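Local coordinates for protein subclass B1 metallo-beta-lactamase (Myroides odoratimimus, PDB 6T5L) that probably hydrolyses the beta-lactam ring of antibiotics, carbapenems included, as a zinc-dependent metallo-beta-lactamase of subclass B1, at residues Asn32-His37 with Ala214-Pro219; Ile90-Thr95 with Gly103-Phe108; Leu145-Lys150 with Gly168-Asp173; Lys198-Thr203 with Asp231-Leu236. One frame throughout, in Å; residues are numbered along the deposited sequence.

Interaction 1. Residues Asn32-His37 with Ala214-Pro219; sequences NHIYEH and AKIVIP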
loop_
_atom_site.group_PDB
_atom_site.type_symbol
_atom_site.label_atom_id
_atom_site.label_comp_id
_atom_site.label_asym_id
_atom_site.label_seq_id
_atom_site.Cartn_x
_atom_site.Cartn_y
_atom_site.Cartn_z
ATOM N N ASN A 32 -2.904 17.090 3.951
ATOM C CA ASN A 32 -1.642 17.759 3.674
ATOM C C ASN A 32 -0.495 16.750 3.522
ATOM O O ASN A 32 0.452 17.019 2.788
ATOM C CB ASN A 32 -1.357 18.804 4.768
ATOM C CG ASN A 32 -2.417 19.942 4.782
ATOM O OD1 ASN A 32 -2.917 20.353 3.724
ATOM N ND2 ASN A 32 -2.744 20.446 5.964
ATOM N N HIS A 33 -0.572 15.576 4.140
ATOM C CA HIS A 33 0.513 14.617 4.032
ATOM C C HIS A 33 0.162 13.351 3.272
ATOM O O HIS A 33 1.039 12.498 3.087
ATOM C CB HIS A 33 0.995 14.202 5.424
ATOM C CG HIS A 33 1.356 15.354 6.292
ATOM N ND1 HIS A 33 2.471 16.132 6.079
ATOM C CD2 HIS A 33 0.724 15.888 7.366
ATOM C CE1 HIS A 33 2.513 17.096 6.984
ATOM N NE2 HIS A 33 1.473 16.962 7.781
ATOM N N ILE A 34 -1.089 13.164 2.882
ATOM C CA ILE A 34 -1.528 11.844 2.476
ATOM C C ILE A 34 -2.172 11.930 1.109
ATOM O O ILE A 34 -3.232 12.523 0.961
ATOM C CB ILE A 34 -2.515 11.215 3.481
ATOM C CG1 ILE A 34 -1.841 10.884 4.787
ATOM C CG2 ILE A 34 -3.202 9.989 2.833
ATOM C CD1 ILE A 34 -0.841 9.812 4.735
ATOM N N TYR A 35 -1.606 11.217 0.175
ATOM C CA TYR A 35 -2.040 11.119 -1.199
ATOM C C TYR A 35 -2.286 9.635 -1.464
ATOM O O TYR A 35 -1.614 8.784 -0.879
ATOM C CB TYR A 35 -0.940 11.660 -2.151
ATOM C CG TYR A 35 -0.602 13.158 -2.029
ATOM C CD1 TYR A 35 0.121 13.631 -0.976
ATOM C CD2 TYR A 35 -0.939 14.047 -3.031
ATOM C CE1 TYR A 35 0.433 14.946 -0.855
ATOM C CE2 TYR A 35 -0.626 15.417 -2.929
ATOM C CZ TYR A 35 0.065 15.853 -1.836
ATOM O OH TYR A 35 0.418 17.180 -1.690
ATOM N N GLU A 36 -3.283 9.342 -2.286
ATOM C CA GLU A 36 -3.635 8.012 -2.752
ATOM C C GLU A 36 -3.259 7.922 -4.238
ATOM O O GLU A 36 -3.557 8.846 -5.029
ATOM C CB GLU A 36 -5.136 7.779 -2.555
ATOM C CG GLU A 36 -5.652 6.443 -3.076
ATOM C CD GLU A 36 -7.155 6.306 -3.216
ATOM O OE1 GLU A 36 -7.595 5.188 -2.885
ATOM O OE2 GLU A 36 -7.901 7.225 -3.687
ATOM N N HIS A 37 -2.509 6.878 -4.595
ATOM C CA HIS A 37 -2.192 6.618 -5.995
ATOM C C HIS A 37 -3.035 5.444 -6.475
ATOM O O HIS A 37 -3.258 4.471 -5.732
ATOM C CB HIS A 37 -0.676 6.411 -6.223
ATOM C CG HIS A 37 -0.048 5.176 -5.645
ATOM N ND1 HIS A 37 -0.167 3.936 -6.243
ATOM C CD2 HIS A 37 0.863 5.015 -4.636
ATOM C CE1 HIS A 37 0.592 3.055 -5.603
ATOM N NE2 HIS A 37 1.228 3.685 -4.622
ATOM N N ALA A 214 -8.580 6.283 13.694
ATOM C CA ALA A 214 -8.300 6.447 12.274
ATOM C C ALA A 214 -9.422 7.212 11.588
ATOM O O ALA A 214 -10.624 6.961 11.818
ATOM C CB ALA A 214 -8.112 5.099 11.580
ATOM N N LYS A 215 -9.009 8.172 10.763
ATOM C CA LYS A 215 -9.895 8.990 9.941
ATOM C C LYS A 215 -9.725 8.698 8.449
ATOM O O LYS A 215 -10.615 9.023 7.664
ATOM C CB LYS A 215 -9.625 10.475 10.208
ATOM C CG LYS A 215 -9.975 10.914 11.642
ATOM N N ILE A 216 -8.609 8.118 8.040
ATOM C CA ILE A 216 -8.365 7.852 6.631
ATOM C C ILE A 216 -7.930 6.403 6.562
ATOM O O ILE A 216 -6.944 6.026 7.201
ATOM C CB ILE A 216 -7.289 8.772 6.027
ATOM C CG1 ILE A 216 -7.807 10.219 5.901
ATOM C CG2 ILE A 216 -6.881 8.274 4.648
ATOM C CD1 ILE A 216 -6.750 11.181 5.549
ATOM N N VAL A 217 -8.679 5.591 5.830
ATOM C CA VAL A 217 -8.366 4.183 5.675
ATOM C C VAL A 217 -8.431 3.873 4.188
ATOM O O VAL A 217 -9.489 4.037 3.569
ATOM C CB VAL A 217 -9.348 3.299 6.468
ATOM C CG1 VAL A 217 -9.069 1.815 6.188
ATOM C CG2 VAL A 217 -9.279 3.624 7.982
ATOM N N ILE A 218 -7.315 3.447 3.615
ATOM C CA ILE A 218 -7.259 3.236 2.168
ATOM C C ILE A 218 -7.209 1.731 1.922
ATOM O O ILE A 218 -6.250 1.076 2.339
ATOM C CB ILE A 218 -6.063 3.946 1.521
ATOM C CG1 ILE A 218 -6.215 5.459 1.689
ATOM C CG2 ILE A 218 -5.970 3.522 0.060
ATOM C CD1 ILE A 218 -4.865 6.193 1.466
ATOM N N PRO A 219 -8.226 1.152 1.315
ATOM C CA PRO A 219 -8.188 -0.267 0.985
ATOM C C PRO A 219 -7.347 -0.496 -0.268
ATOM O O PRO A 219 -7.048 0.436 -1.017
ATOM C CB PRO A 219 -9.650 -0.584 0.684
ATOM C CG PRO A 219 -10.156 0.738 0.006
ATOM C CD PRO A 219 -9.350 1.851 0.638
#

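Interaction 2. Residues Ile90-Thr95 with Gly103-Phe108; sequences IGLIPT and GGITEF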
loop_
_atom_site.group_PDB
_atom_site.type_symbol
_atom_site.label_atom_id
_atom_site.label_comp_id
_atom_site.label_asym_id
_atom_site.label_seq_id
_atom_site.Cartn_x
_atom_site.Cartn_y
_atom_site.Cartn_z
ATOM N N ILE A 90 11.980 8.549 -0.358
ATOM C CA ILE A 90 13.041 7.985 0.466
ATOM C C ILE A 90 12.856 6.517 0.752
ATOM O O ILE A 90 13.754 5.899 1.345
ATOM C CB ILE A 90 13.226 8.721 1.816
ATOM C CG1 ILE A 90 11.946 8.753 2.675
ATOM C CG2 ILE A 90 13.615 10.163 1.539
ATOM C CD1 ILE A 90 12.211 9.335 4.109
ATOM N N GLY A 91 11.763 5.917 0.321
ATOM C CA GLY A 91 11.559 4.516 0.644
ATOM C C GLY A 91 10.298 3.991 -0.003
ATOM O O GLY A 91 9.317 4.711 -0.103
ATOM N N LEU A 92 10.318 2.729 -0.378
ATOM C CA LEU A 92 9.170 2.013 -0.901
ATOM C C LEU A 92 8.858 0.835 0.022
ATOM O O LEU A 92 9.755 0.060 0.394
ATOM C CB LEU A 92 9.461 1.516 -2.307
ATOM C CG LEU A 92 8.461 0.523 -2.847
ATOM C CD1 LEU A 92 7.166 1.130 -3.219
ATOM C CD2 LEU A 92 9.177 -0.084 -4.072
ATOM N N ILE A 93 7.578 0.696 0.408
ATOM C CA ILE A 93 7.139 -0.399 1.231
ATOM C C ILE A 93 6.071 -1.158 0.482
ATOM O O ILE A 93 4.898 -0.798 0.492
ATOM C CB ILE A 93 6.594 0.071 2.608
ATOM C CG1 ILE A 93 7.647 0.917 3.326
ATOM C CG2 ILE A 93 6.139 -1.136 3.399
ATOM C CD1 ILE A 93 7.110 1.822 4.350
ATOM N N PRO A 94 6.424 -2.285 -0.138
ATOM C CA PRO A 94 5.383 -3.158 -0.691
ATOM C C PRO A 94 4.673 -3.906 0.432
ATOM O O PRO A 94 5.328 -4.515 1.269
ATOM C CB PRO A 94 6.154 -4.116 -1.602
ATOM C CG PRO A 94 7.621 -3.859 -1.381
ATOM C CD PRO A 94 7.767 -2.856 -0.241
ATOM N N THR A 95 3.337 -3.887 0.436
ATOM C CA THR A 95 2.586 -4.356 1.606
ATOM C C THR A 95 2.322 -5.859 1.552
ATOM O O THR A 95 1.934 -6.420 2.587
ATOM C CB THR A 95 1.244 -3.590 1.789
ATOM O OG1 THR A 95 0.396 -3.791 0.649
ATOM C CG2 THR A 95 1.525 -2.125 2.035
ATOM N N GLY A 103 4.671 -4.454 -8.768
ATOM C CA GLY A 103 4.659 -4.522 -10.225
ATOM C C GLY A 103 5.642 -3.564 -10.874
ATOM O O GLY A 103 6.212 -3.887 -11.899
ATOM N N GLY A 104 5.901 -2.397 -10.254
ATOM C CA GLY A 104 6.796 -1.401 -10.836
ATOM C C GLY A 104 8.129 -1.318 -10.103
ATOM O O GLY A 104 8.806 -0.266 -10.093
ATOM N N ILE A 105 8.495 -2.425 -9.434
ATOM C CA ILE A 105 9.665 -2.409 -8.574
ATOM C C ILE A 105 10.928 -2.016 -9.349
ATOM O O ILE A 105 11.757 -1.246 -8.844
ATOM C CB ILE A 105 9.820 -3.747 -7.854
ATOM C CG1 ILE A 105 11.019 -3.732 -6.873
ATOM C CG2 ILE A 105 10.109 -4.898 -8.857
ATOM C CD1 ILE A 105 10.894 -2.790 -5.675
ATOM N N THR A 106 11.094 -2.518 -10.573
ATOM C CA THR A 106 12.303 -2.196 -11.362
ATOM C C THR A 106 12.468 -0.685 -11.519
ATOM O O THR A 106 13.584 -0.144 -11.474
ATOM C CB THR A 106 12.233 -2.858 -12.743
ATOM O OG1 THR A 106 12.229 -4.312 -12.637
ATOM C CG2 THR A 106 13.443 -2.430 -13.615
ATOM N N GLU A 107 11.365 0.023 -11.711
ATOM C CA GLU A 107 11.487 1.440 -11.978
ATOM C C GLU A 107 11.924 2.179 -10.719
ATOM O O GLU A 107 12.739 3.110 -10.779
ATOM C CB GLU A 107 10.155 1.926 -12.537
ATOM C CG GLU A 107 10.192 3.247 -13.108
ATOM C CD GLU A 107 11.089 3.350 -14.329
ATOM O OE1 GLU A 107 10.885 2.668 -15.326
ATOM O OE2 GLU A 107 12.035 4.123 -14.225
ATOM N N PHE A 108 11.434 1.734 -9.563
ATOM C CA PHE A 108 11.862 2.306 -8.284
ATOM C C PHE A 108 13.321 1.981 -8.022
ATOM O O PHE A 108 14.118 2.855 -7.605
ATOM C CB PHE A 108 11.004 1.776 -7.119
ATOM C CG PHE A 108 9.681 2.474 -6.976
ATOM C CD1 PHE A 108 8.653 2.177 -7.843
ATOM C CD2 PHE A 108 9.442 3.427 -5.944
ATOM C CE1 PHE A 108 7.423 2.832 -7.745
ATOM C CE2 PHE A 108 8.178 4.095 -5.871
ATOM C CZ PHE A 108 7.206 3.802 -6.735
#

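Interaction 3. Residues Leu145-Lys150 with Gly168-Asp173; sequences LDIGNK and GYFPED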
loop_
_atom_site.group_PDB
_atom_site.type_symbol
_atom_site.label_atom_id
_atom_site.label_comp_id
_atom_site.label_asym_id
_atom_site.label_seq_id
_atom_site.Cartn_x
_atom_site.Cartn_y
_atom_site.Cartn_z
ATOM N N LEU A 145 9.976 4.254 10.140
ATOM C CA LEU A 145 10.825 5.069 9.293
ATOM C C LEU A 145 10.620 6.533 9.621
ATOM O O LEU A 145 9.478 6.991 9.740
ATOM C CB LEU A 145 10.546 4.885 7.820
ATOM C CG LEU A 145 11.311 3.877 7.007
ATOM C CD1 LEU A 145 10.703 4.032 5.576
ATOM C CD2 LEU A 145 12.854 4.096 7.037
ATOM N N ASP A 146 11.742 7.265 9.722
ATOM C CA ASP A 146 11.689 8.727 9.784
ATOM C C ASP A 146 11.392 9.323 8.402
ATOM O O ASP A 146 12.044 8.986 7.413
ATOM C CB ASP A 146 12.998 9.293 10.325
ATOM C CG ASP A 146 13.189 9.002 11.810
ATOM O OD1 ASP A 146 12.283 9.299 12.614
ATOM O OD2 ASP A 146 14.247 8.463 12.172
ATOM N N ILE A 147 10.414 10.217 8.336
ATOM C CA ILE A 147 10.150 10.999 7.133
ATOM C C ILE A 147 10.198 12.476 7.522
ATOM O O ILE A 147 9.216 13.047 7.997
ATOM C CB ILE A 147 8.821 10.629 6.484
ATOM C CG1 ILE A 147 8.616 11.480 5.234
ATOM C CG2 ILE A 147 7.694 10.763 7.500
ATOM C CD1 ILE A 147 7.415 10.997 4.396
ATOM N N GLY A 148 11.314 13.113 7.256
ATOM C CA GLY A 148 11.671 14.391 7.896
ATOM C C GLY A 148 11.353 14.329 9.387
ATOM O O GLY A 148 11.724 13.357 10.044
ATOM N N ASN A 149 10.586 15.292 9.927
ATOM C CA ASN A 149 10.390 15.364 11.373
ATOM C C ASN A 149 9.142 14.608 11.856
ATOM O O ASN A 149 8.688 14.834 12.987
ATOM C CB ASN A 149 10.364 16.829 11.827
ATOM C CG ASN A 149 9.186 17.635 11.259
ATOM O OD1 ASN A 149 8.320 17.133 10.518
ATOM N ND2 ASN A 149 9.084 18.854 11.723
ATOM N N LYS A 150 8.609 13.692 11.033
ATOM C CA LYS A 150 7.471 12.855 11.365
ATOM C C LYS A 150 7.862 11.397 11.100
ATOM O O LYS A 150 8.956 11.091 10.599
ATOM C CB LYS A 150 6.224 13.263 10.558
ATOM C CG LYS A 150 5.750 14.743 10.769
ATOM C CD LYS A 150 5.147 14.980 12.138
ATOM C CE LYS A 150 5.171 16.483 12.569
ATOM N NZ LYS A 150 6.331 16.775 13.472
ATOM N N GLY A 168 0.133 0.044 6.580
ATOM C CA GLY A 168 0.884 1.276 6.719
ATOM C C GLY A 168 0.077 2.233 7.588
ATOM O O GLY A 168 -1.163 2.195 7.620
ATOM N N TYR A 169 0.805 3.043 8.355
ATOM C CA TYR A 169 0.245 3.968 9.306
ATOM C C TYR A 169 1.051 5.252 9.372
ATOM O O TYR A 169 2.273 5.221 9.599
ATOM C CB TYR A 169 0.216 3.328 10.689
ATOM C CG TYR A 169 -0.452 4.146 11.750
ATOM C CD1 TYR A 169 -1.684 4.711 11.532
ATOM C CD2 TYR A 169 0.148 4.334 12.978
ATOM C CE1 TYR A 169 -2.341 5.452 12.551
ATOM C CE2 TYR A 169 -0.483 5.045 13.990
ATOM C CZ TYR A 169 -1.720 5.620 13.762
ATOM O OH TYR A 169 -2.356 6.340 14.737
ATOM N N PHE A 170 0.338 6.371 9.235
ATOM C CA PHE A 170 0.890 7.696 9.511
ATOM C C PHE A 170 0.045 8.403 10.571
ATOM O O PHE A 170 -1.013 8.976 10.229
ATOM C CB PHE A 170 0.910 8.479 8.203
ATOM C CG PHE A 170 1.666 9.799 8.262
ATOM C CD1 PHE A 170 3.034 9.843 8.506
ATOM C CD2 PHE A 170 0.979 11.001 8.078
ATOM C CE1 PHE A 170 3.700 11.080 8.549
ATOM C CE2 PHE A 170 1.648 12.250 8.106
ATOM C CZ PHE A 170 3.001 12.287 8.340
ATOM N N PRO A 171 0.470 8.416 11.855
ATOM C CA PRO A 171 -0.404 8.965 12.907
ATOM C C PRO A 171 -0.698 10.449 12.809
ATOM O O PRO A 171 -1.743 10.867 13.314
ATOM C CB PRO A 171 0.350 8.649 14.225
ATOM C CG PRO A 171 1.797 8.319 13.814
ATOM C CD PRO A 171 1.660 7.747 12.426
ATOM N N GLU A 172 0.180 11.261 12.230
ATOM C CA GLU A 172 -0.053 12.706 12.171
ATOM C C GLU A 172 -1.347 13.030 11.424
ATOM O O GLU A 172 -2.084 13.944 11.803
ATOM C CB GLU A 172 1.151 13.399 11.525
ATOM C CG GLU A 172 1.113 14.907 11.573
ATOM C CD GLU A 172 1.091 15.416 12.987
ATOM O OE1 GLU A 172 1.989 15.048 13.781
ATOM O OE2 GLU A 172 0.140 16.150 13.300
ATOM N N ASP A 173 -1.674 12.275 10.387
ATOM C CA ASP A 173 -2.933 12.497 9.682
ATOM C C ASP A 173 -3.927 11.375 9.954
ATOM O O ASP A 173 -4.798 11.130 9.123
ATOM C CB ASP A 173 -2.703 12.614 8.168
ATOM C CG ASP A 173 -2.213 13.981 7.740
ATOM O OD1 ASP A 173 -2.037 14.834 8.622
ATOM O OD2 ASP A 173 -2.072 14.212 6.502
#

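Interaction 4. Residues Lys198-Thr203 with Asp231-Leu236; sequences KEWSTT and DYTIKL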
loop_
_atom_site.group_PDB
_atom_site.type_symbol
_atom_site.label_atom_id
_atom_site.label_comp_id
_atom_site.label_asym_id
_atom_site.label_seq_id
_atom_site.Cartn_x
_atom_site.Cartn_y
_atom_site.Cartn_z
ATOM N N LYS A 198 -9.487 -18.379 7.596
ATOM C CA LYS A 198 -9.825 -18.669 8.990
ATOM C C LYS A 198 -9.385 -17.519 9.888
ATOM O O LYS A 198 -10.018 -17.263 10.917
ATOM C CB LYS A 198 -9.233 -19.997 9.433
ATOM C CG LYS A 198 -9.870 -21.208 8.725
ATOM C CD LYS A 198 -11.323 -20.929 8.267
ATOM C CE LYS A 198 -12.202 -22.171 8.165
ATOM N NZ LYS A 198 -13.137 -22.115 6.985
ATOM N N GLU A 199 -8.382 -16.759 9.469
ATOM C CA GLU A 199 -7.832 -15.732 10.315
ATOM C C GLU A 199 -8.119 -14.324 9.838
ATOM O O GLU A 199 -7.819 -13.387 10.581
ATOM C CB GLU A 199 -6.310 -15.910 10.443
ATOM C CG GLU A 199 -5.858 -17.021 11.387
ATOM C CD GLU A 199 -6.230 -16.771 12.855
ATOM O OE1 GLU A 199 -5.678 -15.836 13.478
ATOM O OE2 GLU A 199 -7.084 -17.515 13.384
ATOM N N TRP A 200 -8.595 -14.129 8.599
ATOM C CA TRP A 200 -8.730 -12.759 8.068
ATOM C C TRP A 200 -9.436 -11.853 9.079
ATOM O O TRP A 200 -9.016 -10.722 9.356
ATOM C CB TRP A 200 -9.543 -12.782 6.755
ATOM C CG TRP A 200 -9.334 -11.636 5.839
ATOM C CD1 TRP A 200 -9.211 -10.317 6.196
ATOM C CD2 TRP A 200 -9.246 -11.676 4.398
ATOM N NE1 TRP A 200 -8.986 -9.535 5.082
ATOM C CE2 TRP A 200 -9.024 -10.334 3.958
ATOM C CE3 TRP A 200 -9.334 -12.697 3.444
ATOM C CZ2 TRP A 200 -8.884 -9.998 2.589
ATOM C CZ3 TRP A 200 -9.179 -12.373 2.097
ATOM C CH2 TRP A 200 -8.919 -11.028 1.678
ATOM N N SER A 201 -10.550 -12.295 9.609
ATOM C CA SER A 201 -11.322 -11.317 10.376
ATOM C C SER A 201 -10.677 -11.027 11.740
ATOM O O SER A 201 -10.622 -9.847 12.161
ATOM C CB SER A 201 -12.750 -11.777 10.529
ATOM O OG SER A 201 -12.794 -12.545 11.685
ATOM N N THR A 202 -10.136 -12.058 12.435
ATOM C CA THR A 202 -9.445 -11.742 13.688
ATOM C C THR A 202 -8.235 -10.832 13.413
ATOM O O THR A 202 -7.987 -9.867 14.164
ATOM C CB THR A 202 -9.045 -12.992 14.495
ATOM O OG1 THR A 202 -7.773 -13.466 14.104
ATOM C CG2 THR A 202 -9.993 -14.112 14.342
ATOM N N THR A 203 -7.554 -11.021 12.274
ATOM C CA THR A 203 -6.475 -10.097 11.914
ATOM C C THR A 203 -6.995 -8.660 11.865
ATOM O O THR A 203 -6.364 -7.747 12.384
ATOM C CB THR A 203 -5.839 -10.465 10.574
ATOM O OG1 THR A 203 -5.119 -11.692 10.705
ATOM C CG2 THR A 203 -4.825 -9.410 10.150
ATOM N N ASP A 231 -14.680 -2.447 9.992
ATOM C CA ASP A 231 -15.860 -3.157 10.464
ATOM C C ASP A 231 -16.444 -4.007 9.360
ATOM O O ASP A 231 -16.797 -5.173 9.570
ATOM C CB ASP A 231 -16.942 -2.178 10.947
ATOM C CG ASP A 231 -16.602 -1.508 12.243
ATOM O OD1 ASP A 231 -15.886 -2.120 13.055
ATOM O OD2 ASP A 231 -17.109 -0.385 12.467
ATOM N N TYR A 232 -16.582 -3.425 8.170
ATOM C CA TYR A 232 -17.171 -4.161 7.070
ATOM C C TYR A 232 -16.304 -5.380 6.697
ATOM O O TYR A 232 -16.827 -6.466 6.448
ATOM C CB TYR A 232 -17.393 -3.208 5.888
ATOM C CG TYR A 232 -17.855 -3.972 4.688
ATOM C CD1 TYR A 232 -19.241 -4.232 4.472
ATOM C CD2 TYR A 232 -16.920 -4.515 3.815
ATOM C CE1 TYR A 232 -19.651 -5.013 3.368
ATOM C CE2 TYR A 232 -17.321 -5.306 2.726
ATOM C CZ TYR A 232 -18.660 -5.537 2.494
ATOM O OH TYR A 232 -18.961 -6.285 1.387
ATOM N N THR A 233 -14.975 -5.243 6.734
ATOM C CA THR A 233 -14.092 -6.365 6.391
ATOM C C THR A 233 -14.130 -7.450 7.467
ATOM O O THR A 233 -14.137 -8.643 7.152
ATOM C CB THR A 233 -12.657 -5.841 6.156
ATOM O OG1 THR A 233 -12.648 -4.864 5.087
ATOM C CG2 THR A 233 -11.685 -6.943 5.784
ATOM N N ILE A 234 -14.196 -7.060 8.741
ATOM C CA ILE A 234 -14.342 -8.046 9.807
ATOM C C ILE A 234 -15.578 -8.894 9.556
ATOM O O ILE A 234 -15.568 -10.118 9.759
ATOM C CB ILE A 234 -14.434 -7.338 11.173
ATOM C CG1 ILE A 234 -13.116 -6.673 11.558
ATOM C CG2 ILE A 234 -14.989 -8.303 12.288
ATOM C CD1 ILE A 234 -13.318 -5.659 12.729
ATOM N N LYS A 235 -16.695 -8.244 9.206
ATOM C CA LYS A 235 -17.965 -8.952 9.142
ATOM C C LYS A 235 -18.044 -9.804 7.882
ATOM O O LYS A 235 -18.587 -10.914 7.927
ATOM C CB LYS A 235 -19.142 -7.965 9.219
ATOM N N LEU A 236 -17.463 -9.301 6.781
ATOM C CA LEU A 236 -17.357 -10.061 5.539
ATOM C C LEU A 236 -16.744 -11.444 5.733
ATOM O O LEU A 236 -17.212 -12.406 5.129
ATOM C CB LEU A 236 -16.516 -9.279 4.513
ATOM C CG LEU A 236 -16.562 -9.821 3.078
ATOM C CD1 LEU A 236 -18.006 -9.818 2.537
ATOM C CD2 LEU A 236 -15.638 -8.944 2.207
#

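Interaction 1. Residues Asn32-His37 with Ala214-Pro219
The carboxylate of Glu36 serves two kinds of neighbour in the interior. Its OE2 is hydrogen-bonded to ND2 of Asn28, on the adjoining strand 25-29, while OE1 rests against the methyl of Ile218, 3.8 Å from CG2. The side chain gets this far because a chi1 of 177° turns CG away from the backbone N and the chain beyond stays extended, so the acid group reaches across the gap and meets the isoleucine at a slant. One oxygen is thus fixed by a polar partner and the other lies beside a hydrocarbon. Both residues are buried, and the amide of Asn28 probably offsets part of the cost of placing a carboxylate there.

The remainder of the contact is apolar. Ile34 presents one branch, CG2, to two isoleucines in turn: its distance to CG2 of Ile216 is 4.4 Å, and CD1 of Ile218 is equally far. Ile218 therefore works with separate branches, CG2 against the acid and CD1 against Ile34. The inward residues alternate on each strand, as expected of two sheets packed face to face. The strand axes stand 9.6 Å apart and run at 16° to each other in the same direction, a spacing bridged by side chains rather than by main-chain pairing.

This places the contact between the two sheets of the metallo-beta-lactamase sandwich. Strand 34-41 runs between 25-29 and 49-58, and Tyr35 turns its back on the interface. Strand 216-219 borders strand 175-179, and Val217 on its outer face packs against Leu229 and Phe230 of helix 228-237.

Interaction 2. Residues Ile90-Thr95 with Gly103-Phe108
Leu92 is the strand's contribution to this contact, and its methyls divide the work. CD2 reaches the helix at two points: it lies 3.6 Å from CD1 of Ile105, the shortest approach across the two segments, and 3.9 Å from CG of Phe108. CD1 is placed over one face of the Phe108 ring, 4.1 Å above its plane and displaced toward the rim. The leucine and phenylalanine side chains meet at about a right angle, whereas leucine and isoleucine approach at a slant.

Torsions explain the convergence. With chi1 at 168°, Leu92 carries its fork away from the strand. Ile105 sends CG1 into the corresponding direction (chi1 -177°), so that although its CB does not point at the strand, its terminal CD1 does reach it.

A second layer sets the helix end. Gly104 occupies the N-cap position. Its O receives weak bonds from Glu107 N at 3.0 Å and from Phe108 N, 3.3 Å from Gly104 O; the same oxygen lies at the edge of the Phe108 ring, in its plane. The backbone N of Gly104 is in turn hydrogen-bonded to OG1 of Thr67, a residue that the side chains of Leu92 and Phe108 both touch. On the strand side, backbone bonds of Leu92 to Gln114 and Tyr116 fix the main chain from which the leucine projects.

Between the two segments the chain carries His96, His98 and Asp100, zinc ligands in this structure. The packing thus joins the strand before and the helix after the His-x-His-x-Asp motif that marks the metallo-beta-lactamase superfamily.

Interaction 3. Residues Leu145-Lys150 with Gly168-Asp173
Phe170 holds its CG trans to the main-chain nitrogen (chi1 -170°), which swings the ring toward Ile147 and Lys150 although its CB is not directed at them. Lys150 answers with a chain folded at chi2 (-71°) and bent again near its end, and this lays its middle carbons beside Glu172. The partners belong to a beta hairpin, strands 142-147 and 150-155, and to strand 167-170, which pairs with the second of these. Ile147 and Phe170 therefore meet across an intervening strand.

The hairpin closes through a type II' turn from Ile147 to Lys150, with Gly148 at positive phi. Its two backbone bonds run from Ile147 N to Lys150 O at 2.8 Å and from Lys150 N to Ile147 O at 3.2 Å. This reversal puts CG2 of Ile147 and CB of Lys150 on the same aromatic atom: CE1 of Phe170 is 4.1 Å from the first and 3.9 Å from the second, and both approach obliquely. Over one face of the ring stands the backbone N of Glu172, 4.2 Å above the plane and toward the rim. Val56 of strand 49-58 touches both Ile147 and Phe170, tying the cluster to the opposing sheet.

Farther out, a methylene of the lysine lies beside a carboxylate oxygen, Lys150 CD 3.6 Å from Glu172 OE1. Their charges are opposite, yet NZ stays 4.7 Å from that oxygen, too long for a salt bridge, so any attraction is probably modest. The ammonium turns back instead to its own hairpin: Lys150 NZ donates to Asn149 O at 3.1 Å, from above the carbonyl plane, 57° out of it.

Interaction 4. Residues Lys198-Thr203 with Asp231-Leu236
Van der Waals contact dominates where Ser201 meets Ile234. The serine CB points at the other helix and lies 3.4 Å from the carbonyl oxygen of Ile234, while CG1 of Ile234 comes within 4.1 Å of the backbone O of Ser201. The two CA atoms are 4.5 Å apart, so here the helices touch almost backbone to backbone; a side chain as small as serine is compatible with such an approach. CG2 of Ile234 is 4.5 Å from the serine CB.

A second van der Waals touch joins Trp200 and Thr233. CG2 of Thr233 approaches the indole obliquely, 3.8 Å from NE1. A tryptophan chi1 of -157° brings the ring's end closer to the partner helix than the direction of its CB would suggest.

The polar atoms of the two groups bond outside the contact and set their rotation. The N-H of NE1 is given to O of Leu181, next to the zinc ligand Cys180. The threonine hydroxyl, OG1, bonds with O of Leu229 one turn earlier and with N of Lys183.

Aromatic stacking completes the set, with Phe237 of the second helix against the Trp200 ring. The contact lies between the beginning of helix 200-210 and the middle of helix 228-237. Ile234 also packs on Val204, Glu205 and Lys208 farther along the first helix, a salt bridge links Lys208 to Asp231, and Trp200 touches His161, a zinc ligand.

How the interactions relate
The contacts sample the sandwich from its core to its outer helices. Interaction 1 spans the two sheets, and interaction 3 adjoins it, their centres 12 Å apart, where His33 N meets Asp173 OD2 at 3.1 Å in a probable hydrogen bond. Interaction 2 lies at the far edge of the first sheet, 18 Å from both by centres, touching interaction 3 through Ile90. Interaction 4 belongs to the helices outside the second sheet, 28 Å from interaction 2. Along the chain, interactions 2 and 3 are nested within the loop closed by interaction 1, whereas interaction 4 crosses it, since strand 216-219 runs between its helices. Core, the flank of the zinc-binding motif and outer helical layer are thus interlaced in one domain.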